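Local coordinates for protein Sec-alkylsulfatase (Pseudomonas sp., PDB 4AXH) that hydrolyses secondary alkyl sulfates enantioselectively with strict inversion of configuration, using a two-zinc site of the metallo-beta-lactamase superfamily to release (S)-alcohols and sulfate, at residues S180-F185 / S541-A546; L150-T155 / T252-A257. One frame throughout, in Å; residues are numbered along the deposited sequence.

Contact 1. Residues S180-F185 / S541-A546; sequences SHIDHF and SEMGRA. With ZN (zinc ion), chain D; ZN (zinc ion), chain C.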
loop_
_atom_site.group_PDB
_atom_site.type_symbol
_atom_site.label_atom_id
_atom_site.label_comp_id
_atom_site.label_asym_id
_atom_site.label_seq_id
_atom_site.Cartn_x
_atom_site.Cartn_y
_atom_site.Cartn_z
ATOM N N SER A 180 -0.138 -16.520 10.643
ATOM C CA SER A 180 -0.152 -17.098 9.304
ATOM C C SER A 180 1.168 -17.033 8.488
ATOM O O SER A 180 1.103 -16.815 7.280
ATOM C CB SER A 180 -1.340 -16.564 8.515
ATOM O OG SER A 180 -1.259 -15.158 8.390
ATOM N N HIS A 181 2.347 -17.274 9.113
ATOM C CA HIS A 181 3.617 -17.310 8.367
ATOM C C HIS A 181 4.215 -18.707 8.326
ATOM O O HIS A 181 4.150 -19.430 9.320
ATOM C CB HIS A 181 4.633 -16.285 8.867
ATOM C CG HIS A 181 4.298 -14.863 8.529
ATOM N ND1 HIS A 181 4.760 -13.811 9.305
ATOM C CD2 HIS A 181 3.542 -14.359 7.527
ATOM C CE1 HIS A 181 4.262 -12.710 8.748
ATOM N NE2 HIS A 181 3.545 -12.991 7.660
ATOM N N ILE A 182 4.777 -19.092 7.168
ATOM C CA ILE A 182 5.330 -20.429 6.938
ATOM C C ILE A 182 6.378 -20.887 7.961
ATOM O O ILE A 182 6.492 -22.084 8.221
ATOM C CB ILE A 182 5.754 -20.703 5.469
ATOM C CG1 ILE A 182 4.978 -19.815 4.468
ATOM C CG2 ILE A 182 5.557 -22.196 5.120
ATOM C CD1 ILE A 182 5.648 -19.596 3.017
ATOM N N ASP A 183 7.104 -19.953 8.572
ATOM C CA ASP A 183 8.112 -20.273 9.581
ATOM C C ASP A 183 7.480 -20.614 10.927
ATOM O O ASP A 183 8.179 -20.926 11.901
ATOM C CB ASP A 183 9.190 -19.160 9.700
ATOM C CG ASP A 183 8.708 -17.711 9.775
ATOM O OD1 ASP A 183 7.695 -17.372 9.105
ATOM O OD2 ASP A 183 9.366 -16.904 10.458
ATOM N N HIS A 184 6.146 -20.590 10.975
ATOM C CA HIS A 184 5.422 -20.868 12.199
ATOM C C HIS A 184 4.494 -22.074 12.125
ATOM O O HIS A 184 4.311 -22.744 13.149
ATOM C CB HIS A 184 4.768 -19.581 12.723
ATOM C CG HIS A 184 5.774 -18.510 12.991
ATOM N ND1 HIS A 184 6.423 -18.417 14.207
ATOM C CD2 HIS A 184 6.294 -17.589 12.150
ATOM C CE1 HIS A 184 7.305 -17.440 14.079
ATOM N NE2 HIS A 184 7.255 -16.898 12.859
ATOM N N PHE A 185 3.975 -22.410 10.920
ATOM C CA PHE A 185 3.100 -23.580 10.713
ATOM C C PHE A 185 3.731 -24.679 9.832
ATOM O O PHE A 185 3.220 -25.806 9.791
ATOM C CB PHE A 185 1.739 -23.153 10.111
ATOM C CG PHE A 185 1.749 -22.499 8.739
ATOM C CD1 PHE A 185 1.931 -23.257 7.587
ATOM C CD2 PHE A 185 1.478 -21.144 8.594
ATOM C CE1 PHE A 185 1.941 -22.652 6.318
ATOM C CE2 PHE A 185 1.455 -20.538 7.320
ATOM C CZ PHE A 185 1.705 -21.291 6.192
ATOM N N SER A 541 7.958 -28.866 -0.860
ATOM C CA SER A 541 6.808 -28.276 -0.178
ATOM C C SER A 541 5.494 -28.484 -0.935
ATOM O O SER A 541 5.352 -28.029 -2.073
ATOM C CB SER A 541 7.037 -26.786 0.029
ATOM O OG SER A 541 5.821 -26.076 0.194
ATOM N N GLU A 542 4.513 -29.107 -0.283
ATOM C CA GLU A 542 3.196 -29.366 -0.876
ATOM C C GLU A 542 2.163 -28.327 -0.382
ATOM O O GLU A 542 1.077 -28.680 0.069
ATOM C CB GLU A 542 2.741 -30.809 -0.566
ATOM C CG GLU A 542 3.717 -31.914 -0.956
ATOM C CD GLU A 542 3.532 -33.222 -0.207
ATOM O OE1 GLU A 542 2.588 -33.971 -0.545
ATOM O OE2 GLU A 542 4.341 -33.503 0.706
ATOM N N MET A 543 2.526 -27.044 -0.449
ATOM C CA MET A 543 1.664 -25.951 0.001
ATOM C C MET A 543 0.500 -25.718 -0.952
ATOM O O MET A 543 -0.620 -25.592 -0.475
ATOM C CB MET A 543 2.474 -24.668 0.218
ATOM C CG MET A 543 3.126 -24.572 1.591
ATOM S SD MET A 543 2.156 -23.628 2.762
ATOM C CE MET A 543 2.216 -22.027 1.956
ATOM N N GLY A 544 0.749 -25.720 -2.265
ATOM C CA GLY A 544 -0.265 -25.491 -3.303
ATOM C C GLY A 544 -1.422 -26.480 -3.442
ATOM O O GLY A 544 -2.366 -26.229 -4.204
ATOM N N ARG A 545 -1.368 -27.618 -2.714
ATOM C CA ARG A 545 -2.435 -28.626 -2.739
ATOM C C ARG A 545 -3.716 -28.147 -2.023
ATOM O O ARG A 545 -4.804 -28.589 -2.379
ATOM C CB ARG A 545 -1.950 -30.004 -2.210
ATOM C CG ARG A 545 -1.652 -30.068 -0.716
ATOM C CD ARG A 545 -1.212 -31.459 -0.243
ATOM N NE ARG A 545 -2.264 -32.137 0.528
ATOM C CZ ARG A 545 -2.053 -33.041 1.483
ATOM N NH1 ARG A 545 -0.815 -33.407 1.799
ATOM N NH2 ARG A 545 -3.076 -33.593 2.121
ATOM N N ALA A 546 -3.570 -27.230 -1.033
ATOM C CA ALA A 546 -4.626 -26.632 -0.199
ATOM C C ALA A 546 -5.407 -25.519 -0.899
ATOM O O ALA A 546 -6.243 -24.856 -0.265
ATOM C CB ALA A 546 -4.030 -26.100 1.094
HETATM ZN ZN ZN D . 5.976 -13.766 11.053
HETATM ZN ZN ZN C . 8.548 -15.607 11.985
HETATM O O HOH W 1 7.543 -14.901 10.269
#
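I182, which meets M543 together with F185, belongs to the zinc-binding H-x-H-x-D-H motif of the metallo-beta-lactamase fold; F185 follows the motif and ends the short helix 182-185. One side of this segment serves the metals. H181 ND1 binds one zinc ion, while D183 OD2 and H184 NE2 bind the other at 2.2 and 2.0 Å; a water joins the two ions. H179, E291 and D310 complete the first site, D310 and H355 the second, and D148 holds H184 ND1 by a hydrogen bond. H181 is also the N-cap.

The apolar residues turn instead to M543, from the C-terminal family region. Phenylalanine suits its place because its broad ring has I182 CA over the rim of one face and still offers an edge to sulfur. In F185, chi1 of 62° sets CG between the backbone N and the carbonyl carbon, which swings the ring end toward M543. The two side chains cross at about a right angle. Isoleucine adds a branched apolar end: I182 CD1 lies 4.3 Å from M543 CE. The Met-aromatic contact is edge-on, with M543 SD 3.7 Å from F185 CE1 and 87° off the ring normal.

Contact 2. Residues L150-T155 / T252-A257; sequences LTTAET and TTATNA
T152 and A257 bring the two backbones to their nearest approach, with CA atoms 6.0 Å apart, where the loop 252-257 passes the start of helix 153-164. T152 is the N-cap of that helix. In the loop N256, with phi/psi of 49°/40°, takes a left-handed conformation that turns the chain between T255 and A257. A254 and A257, flanking this turn, both direct their methyls at the helix start.

Threonine suits the N-cap because its two branches do different work. For T152, chi1 of 75° places OG1 between the backbone N and the carbonyl carbon, which leaves the methyl CG2 on the side facing the loop, where it reaches both alanines: T152 CG2 is 3.4 Å from A257 CB and 3.8 Å from A254 CB. The hydroxyl faces its own helix, T152 OG1 donating to T155 OG1 at 2.7 Å. T155 OG1 in turn bonds to D131, and accepts a weak hydrogen bond from the T152 backbone N. Alanine fits the loop, since a single methyl allows its backbone close to the helix.

E154 reaches the same A257 methyl from a second direction, about a right angle from T152. Its chain bends at chi2, bringing E154 OE1 within 3.3 Å of A257 CB in a packing contact rather than a bond, and OE1 accepts a hydrogen bond from the backbone N of T258. The pairing between 150-155 and 252-257 is thus by methyl packing, plus a carboxylate oxygen against one of the methyls, whereas polar bonds from E154 to T258 and from T151 O to N259 fasten the helix start just beyond A257.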
loop_
_atom_site.group_PDB
_atom_site.type_symbol
_atom_site.label_atom_id
_atom_site.label_comp_id
_atom_site.label_asym_id
_atom_site.label_seq_id
_atom_site.Cartn_x
_atom_site.Cartn_y
_atom_site.Cartn_z
ATOM N N LEU A 150 7.905 -24.483 13.617
ATOM C CA LEU A 150 9.031 -24.115 12.758
ATOM C C LEU A 150 8.622 -24.059 11.246
ATOM O O LEU A 150 7.430 -24.153 10.929
ATOM C CB LEU A 150 10.273 -24.993 13.026
ATOM C CG LEU A 150 10.771 -25.177 14.482
ATOM C CD1 LEU A 150 12.012 -26.046 14.526
ATOM C CD2 LEU A 150 11.066 -23.849 15.156
ATOM N N THR A 151 9.607 -23.884 10.330
ATOM C CA THR A 151 9.403 -23.716 8.886
ATOM C C THR A 151 9.234 -25.034 8.134
ATOM O O THR A 151 8.514 -25.079 7.130
ATOM C CB THR A 151 10.619 -22.953 8.278
ATOM O OG1 THR A 151 11.022 -21.913 9.150
ATOM C CG2 THR A 151 10.339 -22.373 6.940
ATOM N N THR A 152 9.989 -26.067 8.534
ATOM C CA THR A 152 10.023 -27.328 7.822
ATOM C C THR A 152 9.797 -28.532 8.712
ATOM O O THR A 152 10.047 -28.478 9.917
ATOM C CB THR A 152 11.327 -27.438 7.047
ATOM O OG1 THR A 152 12.397 -27.733 7.951
ATOM C CG2 THR A 152 11.652 -26.172 6.249
ATOM N N ALA A 153 9.348 -29.643 8.115
ATOM C CA ALA A 153 9.086 -30.888 8.840
ATOM C C ALA A 153 10.375 -31.444 9.472
ATOM O O ALA A 153 10.348 -31.951 10.610
ATOM C CB ALA A 153 8.460 -31.895 7.883
ATOM N N GLU A 154 11.512 -31.298 8.753
ATOM C CA GLU A 154 12.836 -31.766 9.204
ATOM C C GLU A 154 13.339 -30.978 10.396
ATOM O O GLU A 154 13.893 -31.575 11.319
ATOM C CB GLU A 154 13.877 -31.771 8.050
ATOM C CG GLU A 154 13.482 -32.595 6.830
ATOM C CD GLU A 154 12.637 -31.834 5.832
ATOM O OE1 GLU A 154 12.164 -30.729 6.175
ATOM O OE2 GLU A 154 12.427 -32.348 4.712
ATOM N N THR A 155 13.112 -29.646 10.405
ATOM C CA THR A 155 13.511 -28.798 11.525
ATOM C C THR A 155 12.609 -29.002 12.741
ATOM O O THR A 155 13.118 -29.167 13.861
ATOM C CB THR A 155 13.881 -27.359 11.098
ATOM O OG1 THR A 155 12.771 -26.727 10.476
ATOM C CG2 THR A 155 15.093 -27.312 10.168
ATOM N N THR A 252 19.741 -17.745 8.225
ATOM C CA THR A 252 19.392 -17.863 6.794
ATOM C C THR A 252 18.107 -18.680 6.697
ATOM O O THR A 252 17.624 -19.152 7.735
ATOM C CB THR A 252 20.548 -18.590 6.001
ATOM O OG1 THR A 252 20.214 -18.721 4.592
ATOM C CG2 THR A 252 20.924 -19.947 6.611
ATOM N N THR A 253 17.579 -18.877 5.467
ATOM C CA THR A 253 16.406 -19.726 5.260
ATOM C C THR A 253 16.792 -21.183 5.113
ATOM O O THR A 253 17.893 -21.515 4.654
ATOM C CB THR A 253 15.489 -19.255 4.090
ATOM O OG1 THR A 253 16.230 -19.144 2.865
ATOM C CG2 THR A 253 14.726 -17.957 4.412
ATOM N N ALA A 254 15.860 -22.060 5.505
ATOM C CA ALA A 254 16.030 -23.506 5.425
ATOM C C ALA A 254 16.087 -23.912 3.953
ATOM O O ALA A 254 15.362 -23.370 3.107
ATOM C CB ALA A 254 14.898 -24.215 6.147
ATOM N N THR A 255 16.999 -24.835 3.658
ATOM C CA THR A 255 17.253 -25.332 2.318
ATOM C C THR A 255 16.801 -26.785 2.107
ATOM O O THR A 255 16.844 -27.582 3.038
ATOM C CB THR A 255 18.723 -25.040 1.934
ATOM O OG1 THR A 255 18.928 -25.434 0.595
ATOM C CG2 THR A 255 19.741 -25.748 2.831
ATOM N N ASN A 256 16.369 -27.121 0.877
ATOM C CA ASN A 256 15.981 -28.469 0.439
ATOM C C ASN A 256 14.991 -29.175 1.400
ATOM O O ASN A 256 15.088 -30.390 1.638
ATOM C CB ASN A 256 17.256 -29.325 0.218
ATOM C CG ASN A 256 18.275 -28.708 -0.704
ATOM O OD1 ASN A 256 18.032 -28.557 -1.901
ATOM N ND2 ASN A 256 19.447 -28.343 -0.164
ATOM N N ALA A 257 14.016 -28.427 1.924
ATOM C CA ALA A 257 13.112 -29.012 2.903
ATOM C C ALA A 257 11.625 -29.045 2.548
ATOM O O ALA A 257 11.215 -28.577 1.475
ATOM C CB ALA A 257 13.345 -28.368 4.242
#

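The contacts lie side by side, their centres about 12 Å apart, and they touch where segment 150-155 passes the metal-binding segment 180-185: D183 CB is 3.4 Å from T151 OG1, and I182 O is 4.1 Å from T151 CG2. Segment 180-185 of contact 1 carries zinc ligands, although it is I182 and F185 that meet M543; the side chain of I182 is also about 6 Å from that of the sulfate-binding R323. Contact 2 stands one layer back, the side chain of T152 being about 8 Å from that of D183 and that of A254 about 12 Å from a zinc ion. N259 ties them further, bonding to T151 O while S541 of contact 1 packs on it.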